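Local coordinates for protein multicopper oxidase (Pseudomonas thermotolerans, PDB 6VOW) that probably oxidises phenolic and related substrates in the manner of a laccase, passing the electrons through its copper centres to reduce dioxygen to water, at residues Leu370-Leu380 with Leu427-Phe437; Val56-Gly64 with Ser143-Gly151. All coordinates share one frame; numbering follows the deposited sequence.

Contact 1: residues Leu370-Leu380 with Leu427-Phe437; sequences LKKGGHYIFEL and LVADNPGVWMF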
loop_
_atom_site.group_PDB
_atom_site.type_symbol
_atom_site.label_atom_id
_atom_site.label_comp_id
_atom_site.label_asym_id
_atom_site.label_seq_id
_atom_site.Cartn_x
_atom_site.Cartn_y
_atom_site.Cartn_z
ATOM N N LEU A 370 6.469 -21.344 9.387
ATOM C CA LEU A 370 6.658 -21.912 8.060
ATOM C C LEU A 370 8.101 -22.337 7.868
ATOM O O LEU A 370 9.018 -21.705 8.374
ATOM C CB LEU A 370 6.315 -20.882 6.968
ATOM C CG LEU A 370 4.942 -20.235 7.046
ATOM C CD1 LEU A 370 4.800 -19.261 5.929
ATOM C CD2 LEU A 370 3.775 -21.240 7.031
ATOM N N LYS A 371 8.286 -23.410 7.123
ATOM C CA LYS A 371 9.617 -23.864 6.734
ATOM C C LYS A 371 10.128 -23.056 5.535
ATOM O O LYS A 371 9.396 -22.856 4.580
ATOM C CB LYS A 371 9.566 -25.363 6.424
ATOM C CG LYS A 371 9.390 -26.200 7.689
ATOM C CD LYS A 371 8.937 -27.638 7.429
ATOM C CE LYS A 371 8.209 -28.236 8.640
ATOM N NZ LYS A 371 8.394 -29.722 8.731
ATOM N N LYS A 372 11.388 -22.619 5.593
ATOM C CA LYS A 372 11.987 -21.817 4.541
ATOM C C LYS A 372 11.992 -22.606 3.254
ATOM O O LYS A 372 12.374 -23.776 3.246
ATOM C CB LYS A 372 13.401 -21.327 4.929
ATOM C CG LYS A 372 14.062 -20.312 3.967
ATOM C CD LYS A 372 15.525 -19.986 4.339
ATOM C CE LYS A 372 16.441 -19.685 3.144
ATOM N NZ LYS A 372 16.593 -18.237 2.780
ATOM N N GLY A 373 11.478 -22.004 2.185
ATOM C CA GLY A 373 11.352 -22.709 0.903
ATOM C C GLY A 373 10.107 -23.558 0.825
ATOM O O GLY A 373 9.830 -24.126 -0.191
ATOM N N GLY A 374 9.308 -23.545 1.876
ATOM C CA GLY A 374 8.052 -24.303 1.912
ATOM C C GLY A 374 6.957 -23.593 1.132
ATOM O O GLY A 374 6.878 -22.354 1.094
ATOM N N HIS A 375 6.082 -24.395 0.562
ATOM C CA HIS A 375 4.959 -23.918 -0.241
ATOM C C HIS A 375 3.678 -24.133 0.606
ATOM O O HIS A 375 3.425 -25.232 1.097
ATOM C CB HIS A 375 4.933 -24.659 -1.568
ATOM C CG HIS A 375 6.076 -24.308 -2.498
ATOM N ND1 HIS A 375 7.398 -24.542 -2.192
ATOM C CD2 HIS A 375 6.076 -23.773 -3.742
ATOM C CE1 HIS A 375 8.171 -24.126 -3.183
ATOM N NE2 HIS A 375 7.384 -23.666 -4.144
ATOM N N TYR A 376 2.932 -23.051 0.804
ATOM C CA TYR A 376 1.779 -23.029 1.673
ATOM C C TYR A 376 0.635 -22.371 0.964
ATOM O O TYR A 376 0.835 -21.525 0.072
ATOM C CB TYR A 376 2.096 -22.280 2.966
ATOM C CG TYR A 376 3.193 -22.894 3.768
ATOM C CD1 TYR A 376 4.483 -22.460 3.621
ATOM C CD2 TYR A 376 2.947 -23.908 4.683
ATOM C CE1 TYR A 376 5.516 -23.029 4.332
ATOM C CE2 TYR A 376 3.984 -24.467 5.426
ATOM C CZ TYR A 376 5.268 -24.029 5.208
ATOM O OH TYR A 376 6.319 -24.525 5.875
ATOM N N ILE A 377 -0.570 -22.799 1.338
ATOM C CA ILE A 377 -1.821 -22.152 0.940
ATOM C C ILE A 377 -2.330 -21.598 2.238
ATOM O O ILE A 377 -2.342 -22.331 3.225
ATOM C CB ILE A 377 -2.956 -23.121 0.496
ATOM C CG1 ILE A 377 -2.497 -24.220 -0.464
ATOM C CG2 ILE A 377 -4.154 -22.345 -0.053
ATOM C CD1 ILE A 377 -2.329 -23.765 -1.872
ATOM N N PHE A 378 -2.751 -20.330 2.225
ATOM C CA PHE A 378 -3.458 -19.658 3.299
ATOM C C PHE A 378 -4.908 -19.518 2.850
ATOM O O PHE A 378 -5.188 -18.881 1.816
ATOM C CB PHE A 378 -2.880 -18.267 3.545
ATOM C CG PHE A 378 -1.570 -18.258 4.273
ATOM C CD1 PHE A 378 -0.700 -19.362 4.320
ATOM C CD2 PHE A 378 -1.190 -17.112 4.925
ATOM C CE1 PHE A 378 0.514 -19.287 5.011
ATOM C CE2 PHE A 378 0.000 -17.034 5.597
ATOM C CZ PHE A 378 0.855 -18.119 5.658
ATOM N N GLU A 379 -5.805 -20.157 3.603
ATOM C CA GLU A 379 -7.212 -19.916 3.500
ATOM C C GLU A 379 -7.503 -18.732 4.386
ATOM O O GLU A 379 -7.260 -18.765 5.597
ATOM C CB GLU A 379 -8.047 -21.103 3.962
ATOM C CG GLU A 379 -9.517 -20.956 3.515
ATOM C CD GLU A 379 -10.457 -22.030 4.070
ATOM O OE1 GLU A 379 -10.730 -21.991 5.306
ATOM O OE2 GLU A 379 -10.953 -22.887 3.275
ATOM N N LEU A 380 -8.020 -17.682 3.797
ATOM C CA LEU A 380 -8.319 -16.453 4.527
ATOM C C LEU A 380 -9.821 -16.401 4.701
ATOM O O LEU A 380 -10.493 -16.255 3.717
ATOM C CB LEU A 380 -7.848 -15.249 3.701
ATOM C CG LEU A 380 -6.380 -15.245 3.286
ATOM C CD1 LEU A 380 -6.085 -13.950 2.600
ATOM C CD2 LEU A 380 -5.504 -15.315 4.491
ATOM N N LEU A 427 1.723 -18.997 -1.287
ATOM C CA LEU A 427 3.015 -18.382 -1.178
ATOM C C LEU A 427 4.077 -19.411 -1.086
ATOM O O LEU A 427 3.809 -20.546 -0.692
ATOM C CB LEU A 427 3.087 -17.555 0.098
ATOM C CG LEU A 427 2.751 -18.262 1.415
ATOM C CD1 LEU A 427 3.996 -18.444 2.194
ATOM C CD2 LEU A 427 1.764 -17.495 2.314
ATOM N N VAL A 428 5.302 -18.991 -1.435
ATOM C CA VAL A 428 6.530 -19.660 -1.052
ATOM C C VAL A 428 7.108 -18.924 0.128
ATOM O O VAL A 428 7.185 -17.721 0.105
ATOM C CB VAL A 428 7.539 -19.707 -2.221
ATOM C CG1 VAL A 428 8.847 -20.475 -1.815
ATOM C CG2 VAL A 428 6.816 -20.297 -3.474
ATOM N N ALA A 429 7.487 -19.672 1.177
ATOM C CA ALA A 429 8.022 -19.099 2.412
ATOM C C ALA A 429 9.504 -18.887 2.155
ATOM O O ALA A 429 10.359 -19.591 2.637
ATOM C CB ALA A 429 7.732 -19.991 3.588
ATOM N N ASP A 430 9.718 -17.812 1.416
ATOM C CA ASP A 430 10.896 -17.455 0.640
ATOM C C ASP A 430 11.989 -16.818 1.470
ATOM O O ASP A 430 13.133 -16.892 1.143
ATOM C CB ASP A 430 10.423 -16.321 -0.318
ATOM C CG ASP A 430 10.879 -16.503 -1.721
ATOM O OD1 ASP A 430 11.958 -17.132 -1.968
ATOM O OD2 ASP A 430 10.125 -15.989 -2.604
ATOM N N ASN A 431 11.578 -16.093 2.499
ATOM C CA ASN A 431 12.360 -15.016 3.101
ATOM C C ASN A 431 12.263 -15.336 4.616
ATOM O O ASN A 431 11.139 -15.344 5.193
ATOM C CB ASN A 431 11.679 -13.709 2.615
ATOM C CG ASN A 431 12.376 -12.479 3.022
ATOM O OD1 ASN A 431 13.399 -12.525 3.655
ATOM N ND2 ASN A 431 11.831 -11.356 2.639
ATOM N N PRO A 432 13.390 -15.715 5.254
ATOM C CA PRO A 432 13.347 -16.102 6.641
ATOM C C PRO A 432 13.216 -14.880 7.562
ATOM O O PRO A 432 13.706 -13.773 7.264
ATOM C CB PRO A 432 14.684 -16.846 6.837
ATOM C CG PRO A 432 15.610 -16.131 5.922
ATOM C CD PRO A 432 14.758 -15.849 4.712
ATOM N N GLY A 433 12.484 -15.104 8.653
ATOM C CA GLY A 433 12.206 -14.093 9.625
ATOM C C GLY A 433 10.882 -14.308 10.289
ATOM O O GLY A 433 10.379 -15.412 10.303
ATOM N N VAL A 434 10.374 -13.219 10.850
ATOM C CA VAL A 434 9.118 -13.189 11.538
ATOM C C VAL A 434 8.368 -12.073 10.911
ATOM O O VAL A 434 8.683 -10.949 11.102
ATOM C CB VAL A 434 9.271 -12.969 13.066
ATOM C CG1 VAL A 434 7.874 -12.988 13.715
ATOM C CG2 VAL A 434 10.158 -14.047 13.695
ATOM N N TRP A 435 7.364 -12.401 10.130
ATOM C CA TRP A 435 6.673 -11.384 9.329
ATOM C C TRP A 435 5.268 -11.116 9.829
ATOM O O TRP A 435 4.453 -12.029 9.965
ATOM C CB TRP A 435 6.542 -11.884 7.902
ATOM C CG TRP A 435 7.788 -12.341 7.473
ATOM C CD1 TRP A 435 8.245 -13.621 7.505
ATOM C CD2 TRP A 435 8.867 -11.532 7.084
ATOM N NE1 TRP A 435 9.551 -13.660 7.107
ATOM C CE2 TRP A 435 9.959 -12.384 6.834
ATOM C CE3 TRP A 435 9.019 -10.182 6.879
ATOM C CZ2 TRP A 435 11.177 -11.914 6.331
ATOM C CZ3 TRP A 435 10.279 -9.724 6.396
ATOM C CH2 TRP A 435 11.312 -10.594 6.131
ATOM N N MET A 436 4.992 -9.851 10.034
ATOM C CA MET A 436 3.644 -9.396 10.365
ATOM C C MET A 436 2.642 -9.694 9.259
ATOM O O MET A 436 2.905 -9.571 8.046
ATOM C CB MET A 436 3.581 -7.886 10.668
ATOM C CG MET A 436 4.522 -7.378 11.758
ATOM S SD MET A 436 4.384 -8.304 13.330
ATOM C CE MET A 436 5.410 -9.762 13.039
ATOM N N PHE A 437 1.463 -10.009 9.747
ATOM C CA PHE A 437 0.350 -10.437 8.957
ATOM C C PHE A 437 -0.867 -9.793 9.560
ATOM O O PHE A 437 -1.225 -10.084 10.669
ATOM C CB PHE A 437 0.261 -11.907 9.058
ATOM C CG PHE A 437 -0.824 -12.506 8.270
ATOM C CD1 PHE A 437 -1.051 -12.147 6.971
ATOM C CD2 PHE A 437 -1.569 -13.546 8.823
ATOM C CE1 PHE A 437 -2.048 -12.760 6.233
ATOM C CE2 PHE A 437 -2.550 -14.192 8.086
ATOM C CZ PHE A 437 -2.785 -13.791 6.779
#
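Leu-427 holds its CG between the backbone N and the carbonyl carbon (chi1 54°), and this turns CD2 over the ring of Phe-378. Phe-378 has CG beside its own N (chi1 -76°), which brings the ring under that methyl. The two meet in the interior of a cupredoxin-like beta sandwich, the fold of multicopper oxidase domains. Leu-427 CD2 sits 3.5 Å from the centroid of the Phe-378 ring, almost on the ring normal. The other branch, CD1, meets Leu-370 CD1.

The edge of Phe-378 points at the face of Phe-437 in a T-shaped pair, with centroids 5.8 Å apart and planes at 69°. Phe-437 lies on the opposing sheet, so the pair spans the sandwich. Phe-327 meets both rings, and Leu-380 CD2 reaches the edge of Phe-437 in its plane.

Strands 375-382 and 422-428 run antiparallel. Tyr-376 and Leu-427 form a hydrogen-bonded pair, with bonds both ways between N and O. Beyond it, Ala-429 N donates to Gly-374 O at 2.8 Å. Gly-373 N donates to Ala-429 O at 2.7 Å. Gly-373 is in the type II turn from Lys-371 to Gly-374, and its positive phi suits glycine.

Ala-429 CB touches both Leu-370 CB and the edge of the Tyr-376 ring at CE1. Leu-370 CD2 lies over the centre of one face of that ring. The Tyr-376 hydroxyl takes a bond from Lys-371 N at 2.6 Å, which ties the ring to the start of the turn. On the other side of the sheet, Val-428 CG2 lies over one face of the His-375 imidazole, 3.5 Å from NE2.

Contact 2: residues Val56-Gly64 with Ser143-Gly151; sequences VTPAWGYGG and SQLGRGLVG
The indole of Trp-60 carries the side chain of Arg-147 over one face. Arg-147 CD stands 3.6 Å from the centroid of the five-membered ring, a CH-pi contact. The guanidinium lies over the six-membered ring, with CZ 4.2 Å from its centroid. This is a cation-pi contact, although the planes are tilted by 32°. At the indole edge are Gln-144 CG and Leu-149 CD1. One face of the Tyr-62 ring takes Leu-149 CD2 over its centre, and Val-150 N comes to its edge.

A bend at chi3 (-149°) helps lay the Arg-147 chain along the indole, and NH1 donates to Ser-143 OG at 2.9 Å. With an alanine here in place of Trp-60, the Arg-147 guanidinium is likely to lose its aromatic partner, and a gap would probably open beside Leu-149 CD1.

Trp-60 N donates to Arg-147 O at 2.8 Å, nearly straight at the hydrogen. One water accepts from Tyr-62 N and donates to Gly-148 O, adding a second polar link. Gly-148 has no side chain, and a CB at this position would run into Trp-60 O.

Val-150 also touches Trp-134, which belongs to the pocket of the Cu-O-Cu linkage. Gly-148, with positive phi, ends helix 141-146 in a Schellman motif, and the chain then runs alongside edge strand 57-62 of the N-terminal cupredoxin-like domain.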
loop_
_atom_site.group_PDB
_atom_site.type_symbol
_atom_site.label_atom_id
_atom_site.label_comp_id
_atom_site.label_asym_id
_atom_site.label_seq_id
_atom_site.Cartn_x
_atom_site.Cartn_y
_atom_site.Cartn_z
ATOM N N VAL A 56 -4.450 25.513 9.814
ATOM C CA VAL A 56 -3.198 24.788 9.904
ATOM C C VAL A 56 -3.557 23.496 10.409
ATOM O O VAL A 56 -4.253 23.406 11.398
ATOM C CB VAL A 56 -2.220 25.398 10.899
ATOM C CG1 VAL A 56 -1.142 24.378 11.309
ATOM C CG2 VAL A 56 -1.590 26.620 10.252
ATOM N N THR A 57 -3.043 22.487 9.741
ATOM C CA THR A 57 -3.150 21.150 10.194
ATOM C C THR A 57 -1.735 20.770 10.570
ATOM O O THR A 57 -0.767 21.009 9.793
ATOM C CB THR A 57 -3.639 20.248 9.109
ATOM O OG1 THR A 57 -4.979 20.616 8.757
ATOM C CG2 THR A 57 -3.603 18.831 9.660
ATOM N N PRO A 58 -1.599 20.229 11.786
ATOM C CA PRO A 58 -0.250 20.089 12.288
ATOM C C PRO A 58 0.304 18.725 11.890
ATOM O O PRO A 58 0.460 17.922 12.726
ATOM C CB PRO A 58 -0.440 20.256 13.804
ATOM C CG PRO A 58 -1.787 19.635 14.066
ATOM C CD PRO A 58 -2.603 20.045 12.863
ATOM N N ALA A 59 0.540 18.501 10.605
ATOM C CA ALA A 59 0.861 17.150 10.108
ATOM C C ALA A 59 2.310 16.779 10.343
ATOM O O ALA A 59 3.119 17.636 10.727
ATOM C CB ALA A 59 0.519 17.031 8.599
ATOM N N TRP A 60 2.632 15.511 10.101
ATOM C CA TRP A 60 3.984 14.907 10.235
ATOM C C TRP A 60 4.279 14.287 8.890
ATOM O O TRP A 60 3.428 13.577 8.315
ATOM C CB TRP A 60 3.984 13.742 11.272
ATOM C CG TRP A 60 3.880 14.202 12.622
ATOM C CD1 TRP A 60 3.766 15.470 13.033
ATOM C CD2 TRP A 60 3.907 13.405 13.806
ATOM N NE1 TRP A 60 3.703 15.517 14.391
ATOM C CE2 TRP A 60 3.809 14.245 14.867
ATOM C CE3 TRP A 60 4.032 12.053 14.045
ATOM C CZ2 TRP A 60 3.837 13.805 16.182
ATOM C CZ3 TRP A 60 4.027 11.612 15.400
ATOM C CH2 TRP A 60 3.923 12.467 16.410
ATOM N N GLY A 61 5.466 14.574 8.372
ATOM C CA GLY A 61 5.776 14.232 6.953
ATOM C C GLY A 61 7.202 13.791 6.731
ATOM O O GLY A 61 8.075 14.170 7.513
ATOM N N TYR A 62 7.386 12.975 5.680
ATOM C CA TYR A 62 8.672 12.668 5.149
ATOM C C TYR A 62 9.043 13.674 4.056
ATOM O O TYR A 62 8.344 13.803 3.050
ATOM C CB TYR A 62 8.688 11.301 4.527
ATOM C CG TYR A 62 8.326 10.174 5.404
ATOM C CD1 TYR A 62 9.186 9.725 6.393
ATOM C CD2 TYR A 62 7.104 9.524 5.237
ATOM C CE1 TYR A 62 8.854 8.645 7.162
ATOM C CE2 TYR A 62 6.767 8.410 6.016
ATOM C CZ TYR A 62 7.659 8.016 6.951
ATOM O OH TYR A 62 7.369 7.012 7.729
ATOM N N GLY A 63 10.148 14.382 4.293
ATOM C CA GLY A 63 10.812 15.199 3.290
ATOM C C GLY A 63 10.053 16.435 3.080
ATOM O O GLY A 63 10.009 16.931 2.010
ATOM N N GLY A 64 9.391 16.924 4.090
ATOM C CA GLY A 64 8.815 18.243 4.016
ATOM C C GLY A 64 7.404 18.207 3.477
ATOM O O GLY A 64 6.861 19.254 3.266
ATOM N N SER A 143 -1.802 6.906 14.509
ATOM C CA SER A 143 -1.397 8.282 14.714
ATOM C C SER A 143 -0.353 8.800 13.661
ATOM O O SER A 143 -0.504 9.886 13.036
ATOM C CB SER A 143 -0.846 8.399 16.157
ATOM O OG SER A 143 -0.462 9.740 16.343
ATOM N N GLN A 144 0.706 8.057 13.498
ATOM C CA GLN A 144 1.836 8.514 12.626
ATOM C C GLN A 144 1.452 8.448 11.145
ATOM O O GLN A 144 1.692 9.388 10.423
ATOM C CB GLN A 144 3.108 7.761 12.937
ATOM C CG GLN A 144 3.743 8.022 14.305
ATOM C CD GLN A 144 5.149 7.444 14.514
ATOM O OE1 GLN A 144 5.726 7.637 15.565
ATOM N NE2 GLN A 144 5.684 6.750 13.566
ATOM N N LEU A 145 0.821 7.375 10.704
ATOM C CA LEU A 145 0.255 7.338 9.350
ATOM C C LEU A 145 -0.835 8.357 9.216
ATOM O O LEU A 145 -0.874 9.069 8.232
ATOM C CB LEU A 145 -0.335 5.976 8.967
ATOM C CG LEU A 145 0.654 4.871 8.542
ATOM C CD1 LEU A 145 1.207 4.129 9.720
ATOM C CD2 LEU A 145 0.009 3.824 7.669
ATOM N N GLY A 146 -1.703 8.423 10.222
ATOM C CA GLY A 146 -2.773 9.379 10.223
ATOM C C GLY A 146 -2.321 10.792 10.044
ATOM O O GLY A 146 -2.992 11.593 9.372
ATOM N N ARG A 147 -1.205 11.141 10.676
ATOM C CA ARG A 147 -0.737 12.510 10.559
ATOM C C ARG A 147 0.032 12.833 9.308
ATOM O O ARG A 147 0.466 13.950 9.149
ATOM C CB ARG A 147 0.152 12.861 11.752
ATOM C CG ARG A 147 -0.626 13.493 12.872
ATOM C CD ARG A 147 0.208 14.474 13.690
ATOM N NE ARG A 147 -0.341 14.409 15.030
ATOM C CZ ARG A 147 -0.182 13.360 15.825
ATOM N NH1 ARG A 147 0.549 12.298 15.443
ATOM N NH2 ARG A 147 -0.799 13.347 16.957
ATOM N N GLY A 148 0.256 11.880 8.434
ATOM C CA GLY A 148 0.932 12.225 7.215
ATOM C C GLY A 148 2.088 11.346 6.868
ATOM O O GLY A 148 2.595 11.519 5.810
ATOM N N LEU A 149 2.513 10.441 7.736
ATOM C CA LEU A 149 3.734 9.667 7.480
ATOM C C LEU A 149 3.437 8.517 6.602
ATOM O O LEU A 149 3.377 7.401 7.073
ATOM C CB LEU A 149 4.446 9.221 8.780
ATOM C CG LEU A 149 5.016 10.432 9.512
ATOM C CD1 LEU A 149 5.170 10.079 10.976
ATOM C CD2 LEU A 149 6.289 11.060 8.956
ATOM N N VAL A 150 3.327 8.834 5.292
ATOM C CA VAL A 150 3.122 7.890 4.240
ATOM C C VAL A 150 3.715 8.432 2.962
ATOM O O VAL A 150 3.640 9.669 2.694
ATOM C CB VAL A 150 1.665 7.583 3.959
ATOM C CG1 VAL A 150 0.988 6.955 5.112
ATOM C CG2 VAL A 150 0.918 8.752 3.473
ATOM N N GLY A 151 4.288 7.546 2.176
ATOM C CA GLY A 151 4.840 8.011 0.882
ATOM C C GLY A 151 4.833 6.943 -0.187
ATOM O O GLY A 151 4.816 5.760 0.133
HETATM O O HOH W 1 4.651 12.486 4.512
#

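How the contacts relate
Both segments of contact 2 precede those of contact 1 in the chain. Contact 2 belongs to the N-terminal cupredoxin-like domain, and contact 1 to the C-terminal one. Their centres are about 32 Å apart, their nearest atoms about 12 Å, and they do not touch. They lie on opposite sides of the chain's centre and share no sheet. Contact 1 joins two neighbouring strands and reaches the facing sheet. Contact 2 sets an edge strand against a helix end. The side chains of Phe-437 and Val-150 each lie about 8 Å from the bound Cu-O-Cu linkage, whose pocket takes histidines from both domains. The two contacts thus belong to the two parts that together enclose this copper site.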